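Local coordinates for protein acetone carboxylase alpha subunit (Xanthobacter autotrophicus Py2, PDB 5M45) that belongs to the hydantoinase B/oxoprolinase family and, as the alpha subunit of acetone carboxylase, binds manganese and magnesium ions within a six-chain assembly, at residues Ile504-Gly512 and Gly551-Arg559; Pro631-Ala640 and Ala653-Val661. One frame throughout, in Å; residues are numbered along the deposited sequence.

Contact 1 (Ile504-Gly512 and Gly551-Arg559)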
ATOM      1  N   ILE A 504     -37.249  -9.707 -11.786  1.00 14.21           N
ATOM      2  CA  ILE A 504     -37.385 -10.462 -10.543  1.00 14.14           C
ATOM      3  C   ILE A 504     -36.880 -11.912 -10.779  1.00 14.32           C
ATOM      4  O   ILE A 504     -37.123 -12.498 -11.846  1.00 14.29           O
ATOM      5  CB  ILE A 504     -38.860 -10.471 -10.068  1.00 14.35           C
ATOM      6  CG1 ILE A 504     -39.307  -9.060  -9.676  1.00 14.39           C
ATOM      7  CG2 ILE A 504     -39.048 -11.458  -8.910  1.00 14.39           C
ATOM      8  CD1 ILE A 504     -40.793  -8.942  -9.401  1.00 14.63           C
ATOM      9  N   LYS A 505     -36.141 -12.471  -9.807  1.00 14.43           N
ATOM     10  CA  LYS A 505     -35.418 -13.775 -10.003  1.00 14.46           C
ATOM     11  C   LYS A 505     -36.309 -14.956  -9.578  1.00 14.33           C
ATOM     12  O   LYS A 505     -36.434 -15.245  -8.387  1.00 14.79           O
ATOM     13  CB  LYS A 505     -34.067 -13.796  -9.244  1.00 14.39           C
ATOM     14  CG  LYS A 505     -33.189 -15.024  -9.531  1.00 14.54           C
ATOM     15  CD  LYS A 505     -32.683 -15.051 -10.968  1.00 14.73           C
ATOM     16  CE  LYS A 505     -31.767 -16.219 -11.219  1.00 14.76           C
ATOM     17  NZ  LYS A 505     -31.810 -16.592 -12.656  1.00 15.01           N
ATOM     18  N   ALA A 506     -36.925 -15.612 -10.555  1.00 14.18           N
ATOM     19  CA  ALA A 506     -37.857 -16.707 -10.293  1.00 14.19           C
ATOM     20  C   ALA A 506     -37.193 -17.872  -9.559  1.00 13.85           C
ATOM     21  O   ALA A 506     -36.073 -18.257  -9.860  1.00 13.81           O
ATOM     22  CB  ALA A 506     -38.481 -17.188 -11.598  1.00 14.36           C
ATOM     23  N   SER A 507     -37.907 -18.383  -8.561  1.00 13.67           N
ATOM     24  CA  SER A 507     -37.517 -19.554  -7.750  1.00 13.31           C
ATOM     25  C   SER A 507     -36.262 -19.339  -6.919  1.00 12.94           C
ATOM     26  O   SER A 507     -35.643 -20.330  -6.468  1.00 12.98           O
ATOM     27  CB  SER A 507     -37.507 -20.861  -8.587  1.00 13.41           C
ATOM     28  OG  SER A 507     -38.834 -21.292  -8.920  1.00 13.64           O
ATOM     29  N   SER A 508     -35.904 -18.066  -6.637  1.00 12.54           N
ATOM     30  CA  SER A 508     -34.773 -17.765  -5.757  1.00 12.34           C
ATOM     31  C   SER A 508     -35.172 -17.742  -4.254  1.00 12.32           C
ATOM     32  O   SER A 508     -34.392 -18.151  -3.394  1.00 12.33           O
ATOM     33  CB  SER A 508     -34.056 -16.474  -6.167  1.00 12.17           C
ATOM     34  OG  SER A 508     -34.923 -15.360  -6.155  1.00 12.43           O
ATOM     35  N   GLY A 509     -36.368 -17.249  -3.935  1.00 12.43           N
ATOM     36  CA  GLY A 509     -36.826 -17.197  -2.545  1.00 12.38           C
ATOM     37  C   GLY A 509     -37.040 -18.597  -1.982  1.00 12.56           C
ATOM     38  O   GLY A 509     -37.508 -19.524  -2.706  1.00 12.75           O
ATOM     39  N   GLY A 510     -36.650 -18.781  -0.714  1.00 12.47           N
ATOM     40  CA  GLY A 510     -36.729 -20.074  -0.051  1.00 12.44           C
ATOM     41  C   GLY A 510     -38.170 -20.538   0.128  1.00 12.62           C
ATOM     42  O   GLY A 510     -39.020 -19.788   0.622  1.00 12.48           O
ATOM     43  N   SER A 511     -38.436 -21.773  -0.293  1.00 12.67           N
ATOM     44  CA  SER A 511     -39.788 -22.342  -0.212  1.00 13.17           C
ATOM     45  C   SER A 511     -40.273 -22.533   1.232  1.00 13.12           C
ATOM     46  O   SER A 511     -39.471 -22.843   2.148  1.00 12.91           O
ATOM     47  CB  SER A 511     -39.855 -23.685  -0.952  1.00 13.29           C
ATOM     48  OG  SER A 511     -39.418 -23.505  -2.293  1.00 13.46           O
ATOM     49  N   GLY A 512     -41.571 -22.333   1.414  1.00 13.35           N
ATOM     50  CA  GLY A 512     -42.177 -22.513   2.731  1.00 13.81           C
ATOM     51  C   GLY A 512     -43.671 -22.251   2.740  1.00 14.39           C
ATOM     52  O   GLY A 512     -44.246 -21.831   1.704  1.00 13.99           O
ATOM     53  N   GLY A 551     -39.302 -24.568   6.637  1.00 13.07           N
ATOM     54  CA  GLY A 551     -38.912 -23.838   5.445  1.00 12.82           C
ATOM     55  C   GLY A 551     -37.538 -24.233   4.933  1.00 12.52           C
ATOM     56  O   GLY A 551     -36.742 -24.867   5.665  1.00 12.46           O
ATOM     57  N   TYR A 552     -37.263 -23.848   3.687  1.00 12.31           N
ATOM     58  CA  TYR A 552     -36.036 -24.191   2.959  1.00 12.12           C
ATOM     59  C   TYR A 552     -35.124 -22.985   2.749  1.00 11.91           C
ATOM     60  O   TYR A 552     -35.611 -21.820   2.765  1.00 11.93           O
ATOM     61  CB  TYR A 552     -36.406 -24.791   1.580  1.00 12.25           C
ATOM     62  CG  TYR A 552     -36.991 -26.211   1.680  1.00 12.45           C
ATOM     63  CD1 TYR A 552     -38.334 -26.418   2.004  1.00 12.69           C
ATOM     64  CD2 TYR A 552     -36.201 -27.332   1.425  1.00 12.52           C
ATOM     65  CE1 TYR A 552     -38.870 -27.719   2.050  1.00 12.90           C
ATOM     66  CE2 TYR A 552     -36.729 -28.616   1.486  1.00 12.78           C
ATOM     67  CZ  TYR A 552     -38.070 -28.799   1.836  1.00 12.96           C
ATOM     68  OH  TYR A 552     -38.565 -30.097   1.924  1.00 13.35           O
ATOM     69  N   PRO A 553     -33.805 -23.226   2.534  1.00 11.76           N
ATOM     70  CA  PRO A 553     -32.889 -22.146   2.175  1.00 11.54           C
ATOM     71  C   PRO A 553     -33.262 -21.511   0.822  1.00 11.61           C
ATOM     72  O   PRO A 553     -33.820 -22.189  -0.045  1.00 11.67           O
ATOM     73  CB  PRO A 553     -31.538 -22.861   2.008  1.00 11.55           C
ATOM     74  CG  PRO A 553     -31.693 -24.201   2.670  1.00 11.66           C
ATOM     75  CD  PRO A 553     -33.132 -24.540   2.497  1.00 11.75           C
ATOM     76  N   ALA A 554     -32.910 -20.243   0.653  1.00 11.55           N
ATOM     77  CA  ALA A 554     -32.903 -19.633  -0.676  1.00 11.74           C
ATOM     78  C   ALA A 554     -32.026 -20.439  -1.641  1.00 11.83           C
ATOM     79  O   ALA A 554     -31.153 -21.213  -1.218  1.00 11.78           O
ATOM     80  CB  ALA A 554     -32.367 -18.213  -0.592  1.00 11.51           C
ATOM     81  N   ALA A 555     -32.216 -20.202  -2.943  1.00 12.07           N
ATOM     82  CA  ALA A 555     -31.312 -20.728  -3.970  1.00 12.17           C
ATOM     83  C   ALA A 555     -29.880 -20.245  -3.755  1.00 12.21           C
ATOM     84  O   ALA A 555     -29.670 -19.171  -3.192  1.00 12.22           O
ATOM     85  CB  ALA A 555     -31.792 -20.315  -5.351  1.00 12.27           C
ATOM     86  N   SER A 556     -28.908 -21.038  -4.228  1.00 12.55           N
ATOM     87  CA  SER A 556     -27.485 -20.705  -4.191  1.00 12.56           C
ATOM     88  C   SER A 556     -27.065 -20.042  -5.525  1.00 12.83           C
ATOM     89  O   SER A 556     -27.915 -19.773  -6.376  1.00 13.08           O
ATOM     90  CB  SER A 556     -26.662 -21.966  -3.860  1.00 12.68           C
ATOM     91  OG  SER A 556     -26.739 -22.961  -4.884  1.00 12.74           O
ATOM     92  N   GLY A 557     -25.770 -19.768  -5.703  1.00 12.84           N
ATOM     93  CA  GLY A 557     -25.302 -18.913  -6.803  1.00 12.71           C
ATOM     94  C   GLY A 557     -24.752 -19.676  -7.987  1.00 12.60           C
ATOM     95  O   GLY A 557     -24.394 -20.859  -7.874  1.00 12.83           O
ATOM     96  N   TYR A 558     -24.694 -18.991  -9.130  1.00 12.52           N
ATOM     97  CA  TYR A 558     -24.046 -19.475 -10.329  1.00 12.62           C
ATOM     98  C   TYR A 558     -23.576 -18.290 -11.190  1.00 12.81           C
ATOM     99  O   TYR A 558     -23.948 -17.149 -10.948  1.00 12.79           O
ATOM    100  CB  TYR A 558     -24.957 -20.431 -11.126  1.00 12.62           C
ATOM    101  CG  TYR A 558     -26.137 -19.748 -11.828  1.00 12.58           C
ATOM    102  CD1 TYR A 558     -27.324 -19.488 -11.159  1.00 12.48           C
ATOM    103  CD2 TYR A 558     -26.046 -19.346 -13.161  1.00 12.65           C
ATOM    104  CE1 TYR A 558     -28.397 -18.855 -11.796  1.00 12.53           C
ATOM    105  CE2 TYR A 558     -27.124 -18.700 -13.811  1.00 12.74           C
ATOM    106  CZ  TYR A 558     -28.291 -18.453 -13.132  1.00 12.64           C
ATOM    107  OH  TYR A 558     -29.360 -17.802 -13.773  1.00 12.76           O
ATOM    108  N   ARG A 559     -22.726 -18.611 -12.163  1.00 13.20           N
ATOM    109  CA  ARG A 559     -22.123 -17.676 -13.115  1.00 13.46           C
ATOM    110  C   ARG A 559     -22.699 -17.860 -14.519  1.00 13.53           C
ATOM    111  O   ARG A 559     -22.843 -19.005 -14.980  1.00 13.66           O
ATOM    112  CB  ARG A 559     -20.589 -17.960 -13.184  1.00 13.87           C
ATOM    113  CG  ARG A 559     -19.851 -17.304 -14.318  1.00 14.39           C
ATOM    114  CD  ARG A 559     -18.328 -17.394 -14.216  1.00 14.61           C
ATOM    115  NE  ARG A 559     -17.753 -18.748 -14.354  1.00 14.73           N
ATOM    116  CZ  ARG A 559     -16.469 -18.983 -14.675  1.00 14.82           C
ATOM    117  NH1 ARG A 559     -15.621 -17.988 -14.956  1.00 14.85           N
ATOM    118  NH2 ARG A 559     -16.021 -20.221 -14.734  1.00 14.97           N
TER
HETATM  119  O   HOH W   1     -36.019 -23.192  -1.541  1.00 15.72           O
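A bend at chi2 of Lys-505 (67°) and a Tyr-558 CG set between its backbone N and carbonyl carbon (chi1 71°) send the two side chains at each other from opposite directions. Lys-505 NZ thereby donates to Tyr-558 OH at 3.0 Å, approaching at the ring edge; Glu-521 gives the amine a salt bridge, and the phenol OH is also hydrogen-bonded to Asp-582, its stronger partner. The type II turn Lys-505 to Ser-508 is braced by Ser-508 OG, which donates to Lys-505 O over 2.7 Å. Beyond it the backbones pair irregularly. Ala-555 N binds Ser-508 O at 3.0 Å (163° at the hydrogen), while Tyr-552 N meets Ser-511 O at 2.9 Å, nearly in line with the carbonyl bond. That same oxygen lies in the plane of the Tyr-552 ring, at its edge. Between these bonds Gly-510 CA comes 3.9 Å from Ala-554 CA, and one water links Ser-511 N to Pro-553 O. The contact joins the loop leaving strand 497-504 to the one running from strand 532-535, in a second sheet, into strand 559-563, in the same sheet as 497-504; helix 652-657 packs on Ser-511, and the chain of another protein covers Tyr-552.

Contact 2 (Pro631-Ala640 and Ala653-Val661); sequences PLDREPQAVA and AGEVYGVVV
Val-639 and Tyr-657 meet in the close-packed part of this contact, where a methyl group sits on an aromatic face. Val-639 CG2 lies 4.2 Å from the centroid of the Tyr-657 ring, 26° off its normal, in a CH-pi contact. Val-656 CG1 covers the opposite face of the ring, 3.7 Å above its plane, so the tyrosine is clamped between two valines. Val-639 turns CG1 away from its backbone N (chi1 179°), toward Ala-653 CB at 3.9 Å, and keeps CG2 for the ring and for Val-659, whose own CG2 it meets tip to tip at 3.8 Å. Along the ring, the extended Arg-634 runs side by side with Tyr-657 and brings CD to 3.5 Å from CE1; Asp-470 and Asp-642 hold its guanidinium by salt bridges, and Ala-638 CB lies over one face of that group. Pro-631 CB packs against both Val-656 O (3.5 Å) and Tyr-657 CD1.

These residues belong to a helix-loop-helix unit in which helix 636-645, with Glu-635 at its N-cap, lies against the short helix 652-657. The second helix ends at Tyr-657, and Gly-658 follows with a positive phi that turns the chain; Ala-653 O accepts from both Tyr-657 N and Val-659 N, which approach from opposite faces of the carbonyl plane.

Packing is looser farther along: Ala-640 CB and Val-661 CG1 touch as a single pair at 4.2 Å, and Val-659 CG1 rests on Pro-636 CB and O, no closer than 4.0 Å. Val-671, in strand 669-671, covers both Ala-640 and Pro-636. Glu-635 and Gln-637 point away from the partner segment and are exposed, as is Gly-654; the chain of another protein lies near Glu-655 and Val-656.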
ATOM      1  N   PRO A 631     -43.959 -26.179   3.299  1.00 14.19           N
ATOM      2  CA  PRO A 631     -44.589 -25.712   2.043  1.00 14.42           C
ATOM      3  C   PRO A 631     -45.929 -26.353   1.749  1.00 15.02           C
ATOM      4  O   PRO A 631     -46.742 -25.781   1.029  1.00 14.92           O
ATOM      5  CB  PRO A 631     -43.594 -26.172   0.962  1.00 14.34           C
ATOM      6  CG  PRO A 631     -42.288 -26.263   1.660  1.00 14.07           C
ATOM      7  CD  PRO A 631     -42.603 -26.708   3.057  1.00 14.08           C
ATOM      8  N   LEU A 632     -46.168 -27.547   2.304  1.00 15.69           N
ATOM      9  CA  LEU A 632     -47.470 -28.207   2.121  1.00 16.44           C
ATOM     10  C   LEU A 632     -48.648 -27.487   2.814  1.00 16.73           C
ATOM     11  O   LEU A 632     -49.818 -27.796   2.546  1.00 16.55           O
ATOM     12  CB  LEU A 632     -47.385 -29.687   2.598  1.00 16.90           C
ATOM     13  CG  LEU A 632     -47.933 -30.712   1.610  1.00 17.53           C
ATOM     14  CD1 LEU A 632     -47.053 -30.778   0.376  1.00 17.62           C
ATOM     15  CD2 LEU A 632     -47.956 -32.068   2.289  1.00 17.83           C
ATOM     16  N   ASP A 633     -48.337 -26.548   3.711  1.00 17.18           N
ATOM     17  CA  ASP A 633     -49.331 -25.702   4.339  1.00 17.87           C
ATOM     18  C   ASP A 633     -49.516 -24.337   3.671  1.00 17.80           C
ATOM     19  O   ASP A 633     -50.345 -23.556   4.136  1.00 17.49           O
ATOM     20  CB  ASP A 633     -49.019 -25.542   5.821  1.00 18.54           C
ATOM     21  CG  ASP A 633     -49.212 -26.899   6.595  1.00 19.60           C
ATOM     22  OD1 ASP A 633     -50.115 -27.653   6.231  1.00 20.67           O
ATOM     23  OD2 ASP A 633     -48.441 -27.275   7.509  1.00 20.82           O
ATOM     24  N   ARG A 634     -48.783 -24.035   2.587  1.00 17.74           N
ATOM     25  CA  ARG A 634     -48.957 -22.752   1.918  1.00 17.84           C
ATOM     26  C   ARG A 634     -50.358 -22.667   1.311  1.00 18.79           C
ATOM     27  O   ARG A 634     -50.868 -23.659   0.818  1.00 18.66           O
ATOM     28  CB  ARG A 634     -47.922 -22.528   0.822  1.00 17.12           C
ATOM     29  CG  ARG A 634     -48.002 -21.158   0.124  1.00 16.74           C
ATOM     30  CD  ARG A 634     -46.675 -20.831  -0.501  1.00 16.11           C
ATOM     31  NE  ARG A 634     -46.554 -19.581  -1.235  1.00 15.97           N
ATOM     32  CZ  ARG A 634     -46.461 -18.357  -0.669  1.00 15.67           C
ATOM     33  NH1 ARG A 634     -46.589 -18.196   0.644  1.00 15.62           N
ATOM     34  NH2 ARG A 634     -46.293 -17.273  -1.433  1.00 15.55           N
ATOM     35  N   GLU A 635     -50.955 -21.483   1.361  1.00 20.24           N
ATOM     36  CA  GLU A 635     -52.235 -21.212   0.725  1.00 21.65           C
ATOM     37  C   GLU A 635     -52.171 -21.460  -0.788  1.00 20.46           C
ATOM     38  O   GLU A 635     -51.347 -20.823  -1.458  1.00 19.47           O
ATOM     39  CB  GLU A 635     -52.680 -19.778   1.065  1.00 24.58           C
ATOM     40  CG  GLU A 635     -54.185 -19.537   0.972  1.00 28.25           C
ATOM     41  CD  GLU A 635     -55.043 -20.349   2.027  1.00 32.10           C
ATOM     42  OE1 GLU A 635     -55.896 -21.223   1.589  1.00 35.84           O
ATOM     43  OE2 GLU A 635     -54.886 -20.116   3.297  1.00 35.45           O
ATOM     44  N   PRO A 636     -52.988 -22.392  -1.337  1.00 19.74           N
ATOM     45  CA  PRO A 636     -52.847 -22.679  -2.781  1.00 19.18           C
ATOM     46  C   PRO A 636     -52.928 -21.471  -3.730  1.00 18.55           C
ATOM     47  O   PRO A 636     -52.162 -21.412  -4.683  1.00 17.67           O
ATOM     48  CB  PRO A 636     -53.927 -23.704  -3.068  1.00 19.77           C
ATOM     49  CG  PRO A 636     -54.074 -24.422  -1.760  1.00 20.10           C
ATOM     50  CD  PRO A 636     -53.913 -23.345  -0.693  1.00 19.89           C
ATOM     51  N   GLN A 637     -53.801 -20.507  -3.441  1.00 18.29           N
ATOM     52  CA  GLN A 637     -53.913 -19.297  -4.278  1.00 18.05           C
ATOM     53  C   GLN A 637     -52.597 -18.487  -4.291  1.00 17.56           C
ATOM     54  O   GLN A 637     -52.274 -17.867  -5.288  1.00 17.18           O
ATOM     55  CB  GLN A 637     -55.115 -18.429  -3.841  1.00 18.26           C
ATOM     56  CG  GLN A 637     -55.441 -17.250  -4.765  1.00 18.39           C
ATOM     57  CD  GLN A 637     -55.724 -17.710  -6.189  1.00 18.52           C
ATOM     58  OE1 GLN A 637     -56.553 -18.599  -6.429  1.00 18.71           O
ATOM     59  NE2 GLN A 637     -55.012 -17.151  -7.144  1.00 18.49           N
ATOM     60  N   ALA A 638     -51.840 -18.514  -3.197  1.00 17.13           N
ATOM     61  CA  ALA A 638     -50.564 -17.783  -3.136  1.00 16.89           C
ATOM     62  C   ALA A 638     -49.510 -18.405  -4.071  1.00 16.55           C
ATOM     63  O   ALA A 638     -48.656 -17.685  -4.602  1.00 16.54           O
ATOM     64  CB  ALA A 638     -50.034 -17.705  -1.692  1.00 16.64           C
ATOM     65  N   VAL A 639     -49.584 -19.727  -4.272  1.00 16.67           N
ATOM     66  CA  VAL A 639     -48.734 -20.432  -5.228  1.00 16.46           C
ATOM     67  C   VAL A 639     -49.132 -19.983  -6.652  1.00 17.00           C
ATOM     68  O   VAL A 639     -48.264 -19.590  -7.434  1.00 16.85           O
ATOM     69  CB  VAL A 639     -48.767 -21.971  -5.057  1.00 16.36           C
ATOM     70  CG1 VAL A 639     -47.878 -22.660  -6.091  1.00 16.40           C
ATOM     71  CG2 VAL A 639     -48.323 -22.380  -3.654  1.00 16.09           C
ATOM     72  N   ALA A 640     -50.421 -19.998  -6.989  1.00 17.44           N
ATOM     73  CA  ALA A 640     -50.862 -19.529  -8.311  1.00 17.99           C
ATOM     74  C   ALA A 640     -50.453 -18.049  -8.573  1.00 18.03           C
ATOM     75  O   ALA A 640     -49.925 -17.720  -9.656  1.00 17.98           O
ATOM     76  CB  ALA A 640     -52.365 -19.697  -8.466  1.00 18.51           C
ATOM     77  N   ALA A 653     -44.513 -26.050  -8.586  1.00 20.25           N
ATOM     78  CA  ALA A 653     -45.781 -25.972  -7.820  1.00 20.29           C
ATOM     79  C   ALA A 653     -46.223 -27.325  -7.287  1.00 20.25           C
ATOM     80  O   ALA A 653     -46.595 -27.446  -6.104  1.00 19.56           O
ATOM     81  CB  ALA A 653     -46.883 -25.362  -8.654  1.00 20.54           C
ATOM     82  N   GLY A 654     -46.177 -28.329  -8.160  1.00 20.77           N
ATOM     83  CA  GLY A 654     -46.540 -29.701  -7.817  1.00 21.26           C
ATOM     84  C   GLY A 654     -45.561 -30.335  -6.863  1.00 21.82           C
ATOM     85  O   GLY A 654     -45.955 -30.804  -5.812  1.00 22.12           O
ATOM     86  N   GLU A 655     -44.276 -30.338  -7.201  1.00 22.26           N
ATOM     87  CA  GLU A 655     -43.287 -31.094  -6.423  1.00 22.50           C
ATOM     88  C   GLU A 655     -43.015 -30.493  -5.034  1.00 21.33           C
ATOM     89  O   GLU A 655     -42.939 -31.216  -4.047  1.00 21.20           O
ATOM     90  CB  GLU A 655     -41.976 -31.196  -7.201  1.00 24.15           C
ATOM     91  CG  GLU A 655     -40.908 -32.079  -6.519  1.00 26.29           C
ATOM     92  CD  GLU A 655     -41.108 -33.591  -6.701  1.00 28.40           C
ATOM     93  OE1 GLU A 655     -41.696 -33.961  -7.711  1.00 31.02           O
ATOM     94  OE2 GLU A 655     -40.683 -34.409  -5.825  1.00 30.68           O
ATOM     95  N   VAL A 656     -42.908 -29.175  -4.959  1.00 20.11           N
ATOM     96  CA  VAL A 656     -42.556 -28.483  -3.708  1.00 19.20           C
ATOM     97  C   VAL A 656     -43.778 -28.220  -2.811  1.00 18.89           C
ATOM     98  O   VAL A 656     -43.749 -28.524  -1.616  1.00 18.69           O
ATOM     99  CB  VAL A 656     -41.823 -27.162  -4.027  1.00 19.13           C
ATOM    100  CG1 VAL A 656     -41.593 -26.323  -2.774  1.00 18.93           C
ATOM    101  CG2 VAL A 656     -40.492 -27.460  -4.723  1.00 18.85           C
ATOM    102  N   TYR A 657     -44.843 -27.651  -3.386  1.00 18.70           N
ATOM    103  CA  TYR A 657     -45.994 -27.197  -2.604  1.00 18.65           C
ATOM    104  C   TYR A 657     -47.216 -28.126  -2.681  1.00 19.19           C
ATOM    105  O   TYR A 657     -48.178 -27.936  -1.914  1.00 19.24           O
ATOM    106  CB  TYR A 657     -46.396 -25.791  -3.081  1.00 18.46           C
ATOM    107  CG  TYR A 657     -45.325 -24.723  -2.947  1.00 17.76           C
ATOM    108  CD1 TYR A 657     -45.127 -24.072  -1.723  1.00 17.78           C
ATOM    109  CD2 TYR A 657     -44.564 -24.318  -4.022  1.00 17.47           C
ATOM    110  CE1 TYR A 657     -44.178 -23.085  -1.585  1.00 17.41           C
ATOM    111  CE2 TYR A 657     -43.621 -23.322  -3.894  1.00 17.15           C
ATOM    112  CZ  TYR A 657     -43.411 -22.706  -2.670  1.00 17.20           C
ATOM    113  OH  TYR A 657     -42.451 -21.721  -2.519  1.00 16.67           O
ATOM    114  N   GLY A 658     -47.188 -29.109  -3.577  1.00 17.01           N
ATOM    115  CA  GLY A 658     -48.318 -30.014  -3.773  1.00 18.09           C
ATOM    116  C   GLY A 658     -49.538 -29.331  -4.362  1.00 18.72           C
ATOM    117  O   GLY A 658     -50.676 -29.792  -4.158  1.00 18.69           O
ATOM    118  N   VAL A 659     -49.323 -28.227  -5.088  1.00 19.01           N
ATOM    119  CA  VAL A 659     -50.440 -27.464  -5.656  1.00 20.01           C
ATOM    120  C   VAL A 659     -50.546 -27.740  -7.157  1.00 21.22           C
ATOM    121  O   VAL A 659     -49.545 -27.677  -7.887  1.00 20.85           O
ATOM    122  CB  VAL A 659     -50.288 -25.939  -5.362  1.00 19.66           C
ATOM    123  CG1 VAL A 659     -51.386 -25.125  -6.044  1.00 20.35           C
ATOM    124  CG2 VAL A 659     -50.283 -25.674  -3.854  1.00 19.10           C
ATOM    125  N   VAL A 660     -51.759 -28.087  -7.600  1.00 22.64           N
ATOM    126  CA  VAL A 660     -52.048 -28.297  -9.016  1.00 24.07           C
ATOM    127  C   VAL A 660     -52.642 -27.013  -9.588  1.00 24.86           C
ATOM    128  O   VAL A 660     -53.697 -26.559  -9.146  1.00 24.71           O
ATOM    129  CB  VAL A 660     -53.021 -29.480  -9.227  1.00 25.20           C
ATOM    130  CG1 VAL A 660     -53.315 -29.683 -10.723  1.00 25.96           C
ATOM    131  CG2 VAL A 660     -52.441 -30.754  -8.598  1.00 25.15           C
ATOM    132  N   VAL A 661     -51.953 -26.426 -10.558  1.00 26.33           N
ATOM    133  CA  VAL A 661     -52.462 -25.254 -11.301  1.00 28.54           C
ATOM    134  C   VAL A 661     -52.738 -25.579 -12.748  1.00 30.83           C
ATOM    135  O   VAL A 661     -52.176 -26.529 -13.273  1.00 30.43           O
ATOM    136  CB  VAL A 661     -51.499 -24.034 -11.216  1.00 28.39           C
ATOM    137  CG1 VAL A 661     -51.353 -23.586  -9.767  1.00 27.84           C
ATOM    138  CG2 VAL A 661     -50.143 -24.328 -11.822  1.00 28.25           C
TER

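Contacts 1 and 2 follow one another along the chain, the first closing before the second opens, and their centres are about 16 Å apart. They meet directly at the end of segment 504-512: Gly-512 O packs 3.4 Å from Arg-634 CD and 3.5 Å from Tyr-657 CE1, while Ser-511 OG lies 3.6 Å from Val-656 CG1. Tyr-552 touches Pro-631, giving a second bridge. Both contacts lie on the same side of the chain's centre, contact 2 farther out (about 33 Å from its centre to that of the chain, against about 19 Å for contact 1). Neither contributes a ligand to the manganese site of His-150, Asp-153 and His-175, or a residue to the pocket of 3,6,9,12,15-pentaoxaheptadecan-1-ol.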